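Local coordinates for SAM-dependent methyltransferase (Pyrococcus horikoshii, PDB 1WZN), which probably transfers a methyl group from S-adenosylmethionine to an acceptor substrate, and binds S-adenosylhomocysteine, at residues L135-C147 / N239-S251. Sequence-based numbering, arbitrary orientation.
Sequences LKPGGVFITDFPC and NDMRYWIVGIAKS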
# COMPACT_ATOMS: atom_id res chain seq x y z
N LEU A 135 -4.28 -47.28 2.45
CA LEU A 135 -3.14 -47.50 3.34
C LEU A 135 -3.06 -48.81 4.11
O LEU A 135 -4.07 -49.36 4.56
CB LEU A 135 -3.06 -46.37 4.36
CG LEU A 135 -2.61 -44.99 3.89
CD1 LEU A 135 -2.86 -43.97 5.00
CD2 LEU A 135 -1.13 -45.03 3.52
N LYS A 136 -1.83 -49.30 4.27
CA LYS A 136 -1.57 -50.50 5.05
C LYS A 136 -1.58 -50.01 6.50
O LYS A 136 -1.36 -48.83 6.75
CB LYS A 136 -0.18 -51.08 4.73
CG LYS A 136 -0.03 -51.65 3.34
CD LYS A 136 1.32 -52.34 3.21
CE LYS A 136 1.57 -52.85 1.81
NZ LYS A 136 2.92 -53.46 1.75
N PRO A 137 -1.82 -50.91 7.46
CA PRO A 137 -1.85 -50.51 8.87
C PRO A 137 -0.56 -49.79 9.26
O PRO A 137 0.53 -50.24 8.94
CB PRO A 137 -2.01 -51.83 9.61
CG PRO A 137 -2.79 -52.66 8.64
CD PRO A 137 -2.10 -52.36 7.33
N GLY A 138 -0.70 -48.66 9.95
CA GLY A 138 0.48 -47.92 10.36
C GLY A 138 1.07 -47.05 9.25
O GLY A 138 2.05 -46.36 9.47
N GLY A 139 0.47 -47.10 8.07
CA GLY A 139 0.96 -46.30 6.96
C GLY A 139 0.62 -44.83 7.15
O GLY A 139 -0.19 -44.48 8.02
N VAL A 140 1.20 -43.96 6.32
CA VAL A 140 0.94 -42.52 6.46
C VAL A 140 0.51 -41.78 5.20
O VAL A 140 0.88 -42.14 4.08
CB VAL A 140 2.18 -41.78 7.02
CG1 VAL A 140 2.54 -42.33 8.40
CG2 VAL A 140 3.38 -41.93 6.08
N PHE A 141 -0.29 -40.74 5.40
CA PHE A 141 -0.75 -39.86 4.33
C PHE A 141 -0.06 -38.53 4.62
O PHE A 141 -0.07 -38.06 5.76
CB PHE A 141 -2.28 -39.68 4.37
CG PHE A 141 -2.78 -38.56 3.49
CD1 PHE A 141 -2.51 -38.54 2.13
CD2 PHE A 141 -3.53 -37.52 4.04
CE1 PHE A 141 -2.97 -37.50 1.32
CE2 PHE A 141 -4.00 -36.47 3.24
CZ PHE A 141 -3.72 -36.46 1.88
N ILE A 142 0.56 -37.94 3.60
CA ILE A 142 1.27 -36.67 3.75
C ILE A 142 0.86 -35.71 2.64
O ILE A 142 0.89 -36.06 1.46
CB ILE A 142 2.81 -36.87 3.64
CG1 ILE A 142 3.30 -37.86 4.71
CG2 ILE A 142 3.54 -35.54 3.81
CD1 ILE A 142 4.73 -38.33 4.48
N THR A 143 0.47 -34.49 3.01
CA THR A 143 0.08 -33.51 2.01
C THR A 143 0.42 -32.11 2.53
O THR A 143 0.27 -31.85 3.72
CB THR A 143 -1.43 -33.61 1.67
OG1 THR A 143 -1.69 -32.86 0.47
CG2 THR A 143 -2.29 -33.05 2.81
N ASP A 144 0.87 -31.24 1.63
CA ASP A 144 1.22 -29.88 2.03
C ASP A 144 0.34 -28.83 1.37
O ASP A 144 -0.13 -29.00 0.25
CB ASP A 144 2.69 -29.58 1.67
CG ASP A 144 2.95 -29.61 0.17
OD1 ASP A 144 2.75 -30.68 -0.44
OD2 ASP A 144 3.34 -28.57 -0.41
N PHE A 145 0.13 -27.72 2.07
CA PHE A 145 -0.68 -26.64 1.54
C PHE A 145 -0.20 -25.34 2.17
O PHE A 145 0.38 -25.34 3.25
CB PHE A 145 -2.17 -26.89 1.77
CG PHE A 145 -2.54 -27.08 3.21
CD1 PHE A 145 -3.20 -26.06 3.90
CD2 PHE A 145 -2.25 -28.26 3.87
CE1 PHE A 145 -3.55 -26.23 5.24
CE2 PHE A 145 -2.59 -28.44 5.20
CZ PHE A 145 -3.25 -27.42 5.89
N PRO A 146 -0.42 -24.21 1.49
CA PRO A 146 0.01 -22.91 2.00
C PRO A 146 -0.96 -22.16 2.89
O PRO A 146 -2.14 -22.50 2.99
CB PRO A 146 0.32 -22.14 0.72
CG PRO A 146 -0.79 -22.58 -0.17
CD PRO A 146 -0.88 -24.09 0.09
N CYS A 147 -0.45 -21.12 3.54
CA CYS A 147 -1.26 -20.29 4.42
C CYS A 147 -2.35 -19.61 3.61
O CYS A 147 -2.07 -18.96 2.61
CB CYS A 147 -0.38 -19.24 5.09
SG CYS A 147 -1.33 -17.96 5.93
N ASN A 239 4.58 -18.64 13.34
CA ASN A 239 4.64 -17.95 12.06
C ASN A 239 4.90 -18.77 10.80
O ASN A 239 5.14 -18.20 9.74
CB ASN A 239 5.66 -16.81 12.17
CG ASN A 239 5.32 -15.83 13.29
OD1 ASN A 239 4.23 -15.25 13.32
ND2 ASN A 239 6.24 -15.66 14.23
N ASP A 240 4.84 -20.10 10.90
CA ASP A 240 5.06 -20.93 9.71
C ASP A 240 4.03 -20.55 8.65
O ASP A 240 2.88 -20.23 8.98
CB ASP A 240 4.91 -22.42 10.04
CG ASP A 240 6.01 -22.93 10.97
OD1 ASP A 240 7.11 -22.34 10.99
OD2 ASP A 240 5.77 -23.94 11.67
N MET A 241 4.43 -20.60 7.38
CA MET A 241 3.53 -20.24 6.29
C MET A 241 3.14 -21.37 5.34
O MET A 241 2.27 -21.20 4.49
CB MET A 241 4.10 -19.07 5.49
CG MET A 241 3.95 -17.72 6.19
SD MET A 241 2.21 -17.29 6.52
CE MET A 241 1.73 -16.58 4.94
N ARG A 242 3.80 -22.52 5.46
CA ARG A 242 3.43 -23.67 4.64
C ARG A 242 3.19 -24.81 5.63
O ARG A 242 3.97 -25.01 6.56
CB ARG A 242 4.52 -24.05 3.64
CG ARG A 242 4.10 -25.21 2.73
CD ARG A 242 4.81 -25.18 1.39
NE ARG A 242 6.25 -25.39 1.52
CZ ARG A 242 6.87 -26.53 1.25
NH1 ARG A 242 6.18 -27.58 0.83
NH2 ARG A 242 8.19 -26.62 1.40
N TYR A 243 2.10 -25.54 5.44
CA TYR A 243 1.76 -26.60 6.37
C TYR A 243 1.76 -27.98 5.77
O TYR A 243 1.60 -28.16 4.56
CB TYR A 243 0.38 -26.31 6.96
CG TYR A 243 0.24 -24.87 7.38
CD1 TYR A 243 1.01 -24.36 8.43
CD2 TYR A 243 -0.58 -23.99 6.68
CE1 TYR A 243 0.97 -23.01 8.76
CE2 TYR A 243 -0.63 -22.63 7.01
CZ TYR A 243 0.16 -22.15 8.04
OH TYR A 243 0.16 -20.81 8.34
N TRP A 244 1.95 -28.96 6.65
CA TRP A 244 1.94 -30.36 6.26
C TRP A 244 0.98 -31.08 7.18
O TRP A 244 1.07 -30.94 8.40
CB TRP A 244 3.32 -31.00 6.41
CG TRP A 244 4.34 -30.43 5.50
CD1 TRP A 244 5.05 -29.28 5.68
CD2 TRP A 244 4.76 -30.98 4.25
NE1 TRP A 244 5.90 -29.08 4.61
CE2 TRP A 244 5.74 -30.10 3.72
CE3 TRP A 244 4.41 -32.12 3.52
CZ2 TRP A 244 6.37 -30.34 2.50
CZ3 TRP A 244 5.04 -32.35 2.30
CH2 TRP A 244 6.01 -31.47 1.81
N ILE A 245 0.06 -31.84 6.60
CA ILE A 245 -0.87 -32.63 7.38
C ILE A 245 -0.38 -34.07 7.21
O ILE A 245 -0.15 -34.53 6.09
CB ILE A 245 -2.31 -32.52 6.85
CG1 ILE A 245 -2.85 -31.10 7.09
CG2 ILE A 245 -3.20 -33.54 7.56
CD1 ILE A 245 -2.93 -30.70 8.54
N VAL A 246 -0.20 -34.76 8.33
CA VAL A 246 0.25 -36.14 8.30
C VAL A 246 -0.80 -37.00 8.98
O VAL A 246 -1.10 -36.81 10.16
CB VAL A 246 1.60 -36.31 9.02
CG1 VAL A 246 1.99 -37.79 9.08
CG2 VAL A 246 2.67 -35.49 8.31
N GLY A 247 -1.37 -37.93 8.22
CA GLY A 247 -2.37 -38.82 8.77
C GLY A 247 -1.75 -40.19 8.97
O GLY A 247 -1.14 -40.73 8.04
N ILE A 248 -1.89 -40.75 10.17
CA ILE A 248 -1.32 -42.06 10.47
C ILE A 248 -2.44 -43.09 10.66
O ILE A 248 -3.31 -42.93 11.52
CB ILE A 248 -0.47 -42.01 11.75
CG1 ILE A 248 0.52 -40.85 11.67
CG2 ILE A 248 0.28 -43.34 11.92
CD1 ILE A 248 1.15 -40.49 12.99
N ALA A 249 -2.42 -44.13 9.84
CA ALA A 249 -3.43 -45.17 9.92
C ALA A 249 -3.22 -46.04 11.16
O ALA A 249 -2.09 -46.27 11.58
CB ALA A 249 -3.39 -46.03 8.67
N LYS A 250 -4.32 -46.51 11.75
CA LYS A 250 -4.25 -47.37 12.94
C LYS A 250 -3.42 -48.60 12.61
O LYS A 250 -3.51 -49.14 11.51
CB LYS A 250 -5.66 -47.81 13.35
CG LYS A 250 -6.51 -46.74 14.00
CD LYS A 250 -7.89 -47.27 14.40
CE LYS A 250 -8.82 -47.38 13.20
NZ LYS A 250 -9.10 -46.05 12.59
N SER A 251 -2.61 -49.06 13.56
CA SER A 251 -1.80 -50.25 13.33
C SER A 251 -2.09 -51.36 14.33
O SER A 251 -2.61 -51.07 15.42
CB SER A 251 -0.31 -49.89 13.36
OG SER A 251 0.06 -49.25 14.57
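Asp-144 sets its CB over the face of the Trp-244 indole, the two side chains side by side and pointing the same way; CB is 3.4 Å from the centroid of the six-membered ring, almost on the ring normal, a CH-pi contact. With CG between the backbone N and the carbonyl carbon (chi1 64°), the carboxylate is carried out past the rim at CH2, its plane 26° from the ring. Its OD2 forms a salt bridge with Arg-242 NH1 at 3.3 Å, lying near the guanidinium plane but met from above the carboxylate plane. OD1 accepts a hydrogen bond from the backbone N of Phe-113, while Arg-242 also pairs with Glu-26. The indole edge receives Ile-142, whose CG2 is 3.5 Å from Trp-244 CE3. On the other face of the sheet, Phe-145 takes Tyr-243 CB over its ring, the two rings oblique with planes 57° apart, and Ile-245 CG1 is 3.3 Å from Phe-145 CE2 at the edge; helix 212-219 covers this face through Val-215. Between the faces, the strands pair through bonds such as Phe-141 N to Gly-247 O, 2.8 Å. Strand 242-248 is the antiparallel strand inserted between 139-146 and 225-230, giving the 3-2-1-4-5-7-6 order of class I (Rossmann-like) methyltransferases. An alanine in place of Asp-144 would probably leave Arg-242 without one carboxylate mate and Phe-113 N without its acceptor. About 6 Å from bound S-adenosyl-L-homocysteine, the doubly held carboxylate is probably restricted in rotation, its charge partly balanced by Arg-242.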